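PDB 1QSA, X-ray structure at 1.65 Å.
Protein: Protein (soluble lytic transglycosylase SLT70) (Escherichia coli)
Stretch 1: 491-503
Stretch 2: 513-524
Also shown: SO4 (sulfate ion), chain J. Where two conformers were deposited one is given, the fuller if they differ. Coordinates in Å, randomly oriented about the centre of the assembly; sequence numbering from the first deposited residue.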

ATOM      1  N   ALA A 491      -2.489  -2.587 -12.532  1.00 14.44           N
ATOM      2  CA  ALA A 491      -3.922  -2.222 -12.385  1.00 12.84           C
ATOM      3  C   ALA A 491      -3.997  -0.758 -12.783  1.00 12.60           C
ATOM      4  O   ALA A 491      -3.228   0.062 -12.283  1.00 13.61           O
ATOM      5  N   SER A 492      -4.990  -0.410 -13.589  1.00 11.99           N
ATOM      6  CA  SER A 492      -5.041   0.927 -14.148  1.00 12.07           C
ATOM      7  C   SER A 492      -6.275   1.786 -13.947  1.00 12.52           C
ATOM      8  O   SER A 492      -7.409   1.302 -14.020  1.00 12.19           O
ATOM      9  N   GLY A 493      -6.019   3.078 -13.756  1.00 12.38           N
ATOM     10  CA  GLY A 493      -7.088   4.048 -13.678  1.00 10.98           C
ATOM     11  C   GLY A 493      -8.038   4.094 -12.510  1.00 10.80           C
ATOM     12  O   GLY A 493      -7.792   3.493 -11.463  1.00 11.51           O
ATOM     13  N   LEU A 494      -9.178   4.739 -12.761  1.00  9.51           N
ATOM     14  CA  LEU A 494     -10.181   4.995 -11.728  1.00 10.32           C
ATOM     15  C   LEU A 494     -10.663   3.794 -10.968  1.00  9.37           C
ATOM     16  O   LEU A 494     -10.786   3.851  -9.748  1.00 10.42           O
ATOM     17  N   MET A 495     -10.865   2.690 -11.679  1.00  9.20           N
ATOM     18  CA  MET A 495     -11.355   1.477 -11.032  1.00 10.30           C
ATOM     19  C   MET A 495     -10.297   0.379 -10.947  1.00 11.26           C
ATOM     20  O   MET A 495     -10.609  -0.774 -10.639  1.00  9.99           O
ATOM     21  N   GLN A 496      -9.038   0.780 -11.168  1.00 10.27           N
ATOM     22  CA  GLN A 496      -7.878  -0.108 -11.067  1.00 10.13           C
ATOM     23  C   GLN A 496      -8.094  -1.449 -11.748  1.00 10.45           C
ATOM     24  O   GLN A 496      -8.000  -2.522 -11.136  1.00 10.74           O
ATOM     25  N   ILE A 497      -8.387  -1.348 -13.034  1.00 11.15           N
ATOM     26  CA  ILE A 497      -8.671  -2.492 -13.883  1.00 12.07           C
ATOM     27  C   ILE A 497      -7.392  -3.130 -14.414  1.00 12.40           C
ATOM     28  O   ILE A 497      -6.533  -2.445 -14.965  1.00 12.59           O
ATOM     29  N   MET A 498      -7.269  -4.447 -14.215  1.00 13.27           N
ATOM     30  CA  MET A 498      -6.112  -5.204 -14.713  1.00 14.43           C
ATOM     31  C   MET A 498      -6.334  -5.447 -16.216  1.00 14.02           C
ATOM     32  O   MET A 498      -7.468  -5.610 -16.664  1.00 14.32           O
ATOM     33  N   PRO A 499      -5.255  -5.451 -17.016  1.00 15.31           N
ATOM     34  CA  PRO A 499      -5.371  -5.673 -18.464  1.00 16.00           C
ATOM     35  C   PRO A 499      -6.131  -6.956 -18.801  1.00 14.34           C
ATOM     36  O   PRO A 499      -6.981  -6.957 -19.683  1.00 14.73           O
ATOM     37  N   GLY A 500      -5.860  -8.029 -18.060  1.00 15.48           N
ATOM     38  CA  GLY A 500      -6.541  -9.297 -18.305  1.00 15.77           C
ATOM     39  C   GLY A 500      -8.039  -9.189 -18.062  1.00 15.12           C
ATOM     40  O   GLY A 500      -8.850  -9.680 -18.849  1.00 15.84           O
ATOM     41  N   THR A 501      -8.403  -8.520 -16.968  1.00 14.23           N
ATOM     42  CA  THR A 501      -9.800  -8.306 -16.622  1.00 14.55           C
ATOM     43  C   THR A 501     -10.503  -7.480 -17.697  1.00 13.04           C
ATOM     44  O   THR A 501     -11.643  -7.771 -18.056  1.00 14.37           O
ATOM     45  N   ALA A 502      -9.831  -6.438 -18.188  1.00 13.13           N
ATOM     46  CA  ALA A 502     -10.404  -5.584 -19.232  1.00 12.10           C
ATOM     47  C   ALA A 502     -10.706  -6.403 -20.489  1.00 13.32           C
ATOM     48  O   ALA A 502     -11.807  -6.345 -21.043  1.00 10.99           O
ATOM     49  N   THR A 503      -9.721  -7.184 -20.926  1.00 13.04           N
ATOM     50  CA  THR A 503      -9.869  -8.022 -22.113  1.00 14.78           C
ATOM     51  C   THR A 503     -11.020  -9.015 -21.943  1.00 14.65           C
ATOM     52  O   THR A 503     -11.872  -9.159 -22.828  1.00 14.89           O
ATOM     53  N   GLY A 513     -14.624  -1.001 -29.339  1.00 18.53           N
ATOM     54  CA  GLY A 513     -13.580   0.004 -29.225  1.00 20.60           C
ATOM     55  C   GLY A 513     -12.367  -0.131 -28.339  1.00 21.58           C
ATOM     56  O   GLY A 513     -11.572   0.807 -28.271  1.00 21.74           O
ATOM     57  N   TYR A 514     -12.190  -1.281 -27.703  1.00 19.40           N
ATOM     58  CA  TYR A 514     -11.048  -1.488 -26.823  1.00 20.83           C
ATOM     59  C   TYR A 514      -9.937  -2.319 -27.479  1.00 22.41           C
ATOM     60  O   TYR A 514     -10.141  -3.482 -27.826  1.00 23.08           O
ATOM     61  N   SER A 515      -8.745  -1.740 -27.585  1.00 23.43           N
ATOM     62  CA  SER A 515      -7.613  -2.442 -28.191  1.00 25.11           C
ATOM     63  C   SER A 515      -6.294  -2.396 -27.412  1.00 25.49           C
ATOM     64  O   SER A 515      -5.381  -3.161 -27.719  1.00 26.15           O
ATOM     65  N   SER A 516      -6.197  -1.555 -26.381  1.00 23.17           N
ATOM     66  CA  SER A 516      -4.948  -1.447 -25.623  1.00 22.01           C
ATOM     67  C   SER A 516      -5.161  -1.021 -24.164  1.00 20.47           C
ATOM     68  O   SER A 516      -5.998  -0.168 -23.886  1.00 19.80           O
ATOM     69  N   PRO A 517      -4.379  -1.590 -23.224  1.00 21.05           N
ATOM     70  CA  PRO A 517      -4.490  -1.261 -21.797  1.00 19.54           C
ATOM     71  C   PRO A 517      -4.265   0.220 -21.519  1.00 18.23           C
ATOM     72  O   PRO A 517      -4.697   0.730 -20.487  1.00 15.52           O
ATOM     73  N   GLY A 518      -3.583   0.913 -22.435  1.00 17.93           N
ATOM     74  CA  GLY A 518      -3.347   2.341 -22.257  1.00 15.94           C
ATOM     75  C   GLY A 518      -4.647   3.142 -22.239  1.00 14.83           C
ATOM     76  O   GLY A 518      -4.714   4.217 -21.627  1.00 14.68           O
ATOM     77  N   GLN A 519      -5.695   2.585 -22.848  1.00 14.11           N
ATOM     78  CA  GLN A 519      -6.996   3.245 -22.902  1.00 13.51           C
ATOM     79  C   GLN A 519      -7.653   3.269 -21.513  1.00 12.43           C
ATOM     80  O   GLN A 519      -8.587   4.040 -21.277  1.00 12.27           O
ATOM     81  N   LEU A 520      -7.164   2.427 -20.610  1.00 12.28           N
ATOM     82  CA  LEU A 520      -7.708   2.353 -19.252  1.00 12.49           C
ATOM     83  C   LEU A 520      -7.427   3.644 -18.466  1.00 12.80           C
ATOM     84  O   LEU A 520      -8.037   3.893 -17.430  1.00 13.02           O
ATOM     85  N   LEU A 521      -6.518   4.476 -18.975  1.00 11.90           N
ATOM     86  CA  LEU A 521      -6.219   5.745 -18.327  1.00 11.79           C
ATOM     87  C   LEU A 521      -7.218   6.846 -18.691  1.00 12.35           C
ATOM     88  O   LEU A 521      -7.155   7.950 -18.147  1.00 13.01           O
ATOM     89  N   ASP A 522      -8.112   6.559 -19.636  1.00 12.29           N
ATOM     90  CA  ASP A 522      -9.156   7.500 -20.027  1.00 11.44           C
ATOM     91  C   ASP A 522     -10.346   7.267 -19.076  1.00 11.36           C
ATOM     92  O   ASP A 522     -10.884   6.163 -19.021  1.00 10.68           O
ATOM     93  N   PRO A 523     -10.807   8.315 -18.374  1.00 12.47           N
ATOM     94  CA  PRO A 523     -11.936   8.140 -17.444  1.00 12.62           C
ATOM     95  C   PRO A 523     -13.169   7.391 -17.979  1.00 11.62           C
ATOM     96  O   PRO A 523     -13.612   6.413 -17.372  1.00 11.25           O
ATOM     97  N   GLU A 524     -13.726   7.839 -19.102  1.00 11.38           N
ATOM     98  CA  GLU A 524     -14.899   7.175 -19.657  1.00 11.04           C
ATOM     99  C   GLU A 524     -14.667   5.701 -19.998  1.00 11.40           C
ATOM    100  O   GLU A 524     -15.499   4.855 -19.679  1.00 11.45           O
TER

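Gly513 has no side chain and lies out of reach of stretch 1, but its O accepts a bond from Gln519 NE2 at 3.0 Å. Tyr514 points toward stretch 1 with chi1 t. Its OH lies 3.4 Å from Ala502 CB, and its CE2 is 4.3 Å from Thr503 N. Water 2 links this side chain to the helix of stretch 1: it donates to Pro499 O at 2.9 Å and lies 2.6 Å from Tyr514 OH.

Ser515 (p) and Ser516 (t) do not reach stretch 1. Their backbone is held by Gln519 (chi1 m, chi2 t), whose OE1 accepts from Ser515 N at 2.7 Å and from Ser516 N at 2.9 Å. Gln519 thus braces the loop that carries Tyr514.

Pro517 points toward stretch 1. Its CG meets Pro499 CB at 4.1 Å, an apolar contact between two prolines. Gly518 makes no contact with stretch 1.

Leu520 is the centre of the packing and has the largest covered area. Its rotamer is m, t. Leu520 CB lies 3.7 Å from Ser492 CB, and Leu520 CD1 is 3.6 Å from Ile497 O. Leu520 CD2 sits 4.1 Å from Ala502 CB and 4.3 Å from Ile497 CD1. Ser492, Ile497 and Ala502 all point toward stretch 2. Leu520 O lies 3.9 Å from Gly493 CA; a CB on Gly493 would clash with this oxygen. Water 1 donates to Leu520 O at 3.0 Å and accepts from Leu494 N at 3.1 Å.

Leu521 (m, t) starts sideways, but its end comes nearer: CD2 is 4.1 Å from Gly493 N and 4.3 Å from Ser492 CB. Asp522 points away and caps the following helix. Pro523 CB packs 4.0 Å from CD1 of Leu494 (m, t). Glu524 points away.

No direct hydrogen bond crosses the interface. The sulfate lies on stretch 1, where Gly500 N donates to SO4 O2 at 2.8 Å.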

ATOM      1  CB  ALA A 491      -4.408  -2.438 -10.954  1.00 11.74           C
ATOM      2  CB  SER A 492      -4.773   0.847 -15.651  0.54 12.35           C
ATOM      3  OG  SER A 492      -3.486   0.312 -15.921  0.54 13.99           O
ATOM      4  CB  LEU A 494     -11.382   5.749 -12.306  1.00  9.92           C
ATOM      5  CG  LEU A 494     -11.129   7.196 -12.764  1.00  9.34           C
ATOM      6  CD1 LEU A 494     -12.390   7.716 -13.454  1.00  9.00           C
ATOM      7  CD2 LEU A 494     -10.717   8.095 -11.583  1.00  9.38           C
ATOM      8  CB  MET A 495     -12.654   1.015 -11.706  1.00 10.53           C
ATOM      9  CG  MET A 495     -13.736   2.094 -11.594  1.00  9.93           C
ATOM     10  SD  MET A 495     -15.333   1.638 -12.268  1.00 12.02           S
ATOM     11  CE  MET A 495     -15.878   0.436 -11.027  1.00 11.38           C
ATOM     12  CB  GLN A 496      -7.481  -0.261  -9.591  1.00 10.23           C
ATOM     13  CG  GLN A 496      -6.816   1.011  -9.015  1.00  9.72           C
ATOM     14  CD  GLN A 496      -5.428   1.210  -9.576  1.00 11.88           C
ATOM     15  OE1 GLN A 496      -4.470   0.577  -9.128  1.00 13.33           O
ATOM     16  NE2 GLN A 496      -5.313   2.053 -10.590  1.00 11.14           N
ATOM     17  CB  ILE A 497      -9.545  -2.046 -15.072  1.00 11.14           C
ATOM     18  CG1 ILE A 497     -10.847  -1.409 -14.560  1.00  9.17           C
ATOM     19  CG2 ILE A 497      -9.931  -3.256 -15.921  1.00 12.99           C
ATOM     20  CD1 ILE A 497     -11.646  -0.720 -15.667  1.00  9.14           C
ATOM     21  CB  MET A 498      -5.994  -6.543 -13.970  1.00 16.47           C
ATOM     22  CG  MET A 498      -5.518  -6.422 -12.512  1.00 16.40           C
ATOM     23  SD  MET A 498      -3.802  -5.921 -12.387  1.00 19.20           S
ATOM     24  CE  MET A 498      -2.959  -7.453 -12.876  1.00 17.45           C
ATOM     25  CB  PRO A 499      -3.910  -5.736 -18.919  1.00 16.17           C
ATOM     26  CG  PRO A 499      -3.228  -4.796 -17.951  1.00 18.01           C
ATOM     27  CD  PRO A 499      -3.864  -5.152 -16.628  1.00 15.88           C
ATOM     28  CB  THR A 501      -9.919  -7.562 -15.299  1.00 14.88           C
ATOM     29  OG1 THR A 501      -9.196  -8.286 -14.298  1.00 15.67           O
ATOM     30  CG2 THR A 501     -11.379  -7.437 -14.891  1.00 14.94           C
ATOM     31  CB  ALA A 502      -9.448  -4.421 -19.559  1.00 11.68           C
ATOM     32  CB  THR A 503      -8.555  -8.789 -22.398  1.00 16.03           C
ATOM     33  OG1 THR A 503      -7.514  -7.852 -22.678  1.00 17.61           O
ATOM     34  CG2 THR A 503      -8.718  -9.713 -23.599  1.00 17.92           C
ATOM     35  CB  TYR A 514     -11.512  -2.161 -25.521  1.00 18.62           C
ATOM     36  CG  TYR A 514     -10.409  -2.331 -24.501  1.00 16.65           C
ATOM     37  CD1 TYR A 514      -9.917  -1.230 -23.791  1.00 17.92           C
ATOM     38  CD2 TYR A 514      -9.852  -3.586 -24.238  1.00 16.67           C
ATOM     39  CE1 TYR A 514      -8.906  -1.376 -22.846  1.00 17.84           C
ATOM     40  CE2 TYR A 514      -8.831  -3.740 -23.293  1.00 15.42           C
ATOM     41  CZ  TYR A 514      -8.370  -2.627 -22.603  1.00 17.55           C
ATOM     42  OH  TYR A 514      -7.378  -2.764 -21.657  1.00 17.82           O
ATOM     43  CB  SER A 515      -7.381  -1.931 -29.621  1.00 26.60           C
ATOM     44  OG  SER A 515      -7.098  -0.541 -29.633  1.00 29.68           O
ATOM     45  CB  SER A 516      -4.039  -0.436 -26.335  0.53 22.57           C
ATOM     46  OG  SER A 516      -2.997   0.033 -25.507  0.53 21.86           O
ATOM     47  CB  PRO A 517      -3.392  -2.108 -21.150  1.00 22.47           C
ATOM     48  CG  PRO A 517      -3.207  -3.241 -22.082  1.00 24.12           C
ATOM     49  CD  PRO A 517      -3.349  -2.619 -23.445  1.00 21.49           C
ATOM     50  CB  GLN A 519      -7.921   2.527 -23.876  1.00 14.88           C
ATOM     51  CG  GLN A 519      -7.496   2.621 -25.334  1.00 19.69           C
ATOM     52  CD  GLN A 519      -8.381   1.764 -26.203  1.00 20.96           C
ATOM     53  OE1 GLN A 519      -7.998   0.669 -26.582  1.00 23.73           O
ATOM     54  NE2 GLN A 519      -9.596   2.227 -26.463  1.00 20.78           N
ATOM     55  CB  LEU A 520      -7.168   1.115 -18.516  1.00 11.43           C
ATOM     56  CG  LEU A 520      -7.577  -0.222 -19.153  1.00 11.63           C
ATOM     57  CD1 LEU A 520      -6.922  -1.384 -18.405  1.00 12.03           C
ATOM     58  CD2 LEU A 520      -9.120  -0.355 -19.102  1.00 11.85           C
ATOM     59  CB  LEU A 521      -4.782   6.185 -18.628  1.00 15.41           C
ATOM     60  CG  LEU A 521      -3.698   5.208 -18.172  1.00 16.38           C
ATOM     61  CD1 LEU A 521      -2.328   5.818 -18.457  1.00 17.97           C
ATOM     62  CD2 LEU A 521      -3.831   4.881 -16.698  1.00 16.22           C
ATOM     63  CB  ASP A 522      -9.593   7.231 -21.470  1.00 12.63           C
ATOM     64  CG  ASP A 522     -10.817   8.026 -21.855  1.00 13.17           C
ATOM     65  OD1 ASP A 522     -10.738   9.273 -21.809  1.00 16.45           O
ATOM     66  OD2 ASP A 522     -11.867   7.410 -22.172  1.00 15.64           O
ATOM     67  CB  PRO A 523     -12.266   9.575 -17.036  1.00 12.96           C
ATOM     68  CG  PRO A 523     -10.913  10.247 -17.054  1.00 14.83           C
ATOM     69  CD  PRO A 523     -10.304   9.704 -18.334  1.00 13.78           C
ATOM     70  CB  GLU A 524     -15.427   7.933 -20.881  1.00 12.70           C
ATOM     71  CG  GLU A 524     -16.682   7.284 -21.466  1.00 14.40           C
ATOM     72  CD  GLU A 524     -17.479   8.213 -22.385  1.00 19.49           C
ATOM     73  OE1 GLU A 524     -17.021   9.341 -22.671  1.00 20.05           O
ATOM     74  OE2 GLU A 524     -18.585   7.816 -22.810  1.00 16.66           O
TER
HETATM   75  S   SO4 J 709      -2.824  -9.490 -16.389  1.00 51.84           S
HETATM   76  O1  SO4 J 709      -1.573  -8.731 -16.598  1.00 51.10           O
HETATM   77  O2  SO4 J 709      -3.939  -8.556 -16.140  1.00 48.44           O
HETATM   78  O3  SO4 J 709      -3.110 -10.315 -17.583  1.00 50.62           O
HETATM   79  O4  SO4 J 709      -2.669 -10.372 -15.211  1.00 51.92           O
HETATM   80  O   HOH W   1      -9.027   5.986 -15.585  1.00 11.04           O
HETATM   81  O   HOH W   2      -6.126  -5.035 -21.682  1.00 15.69           O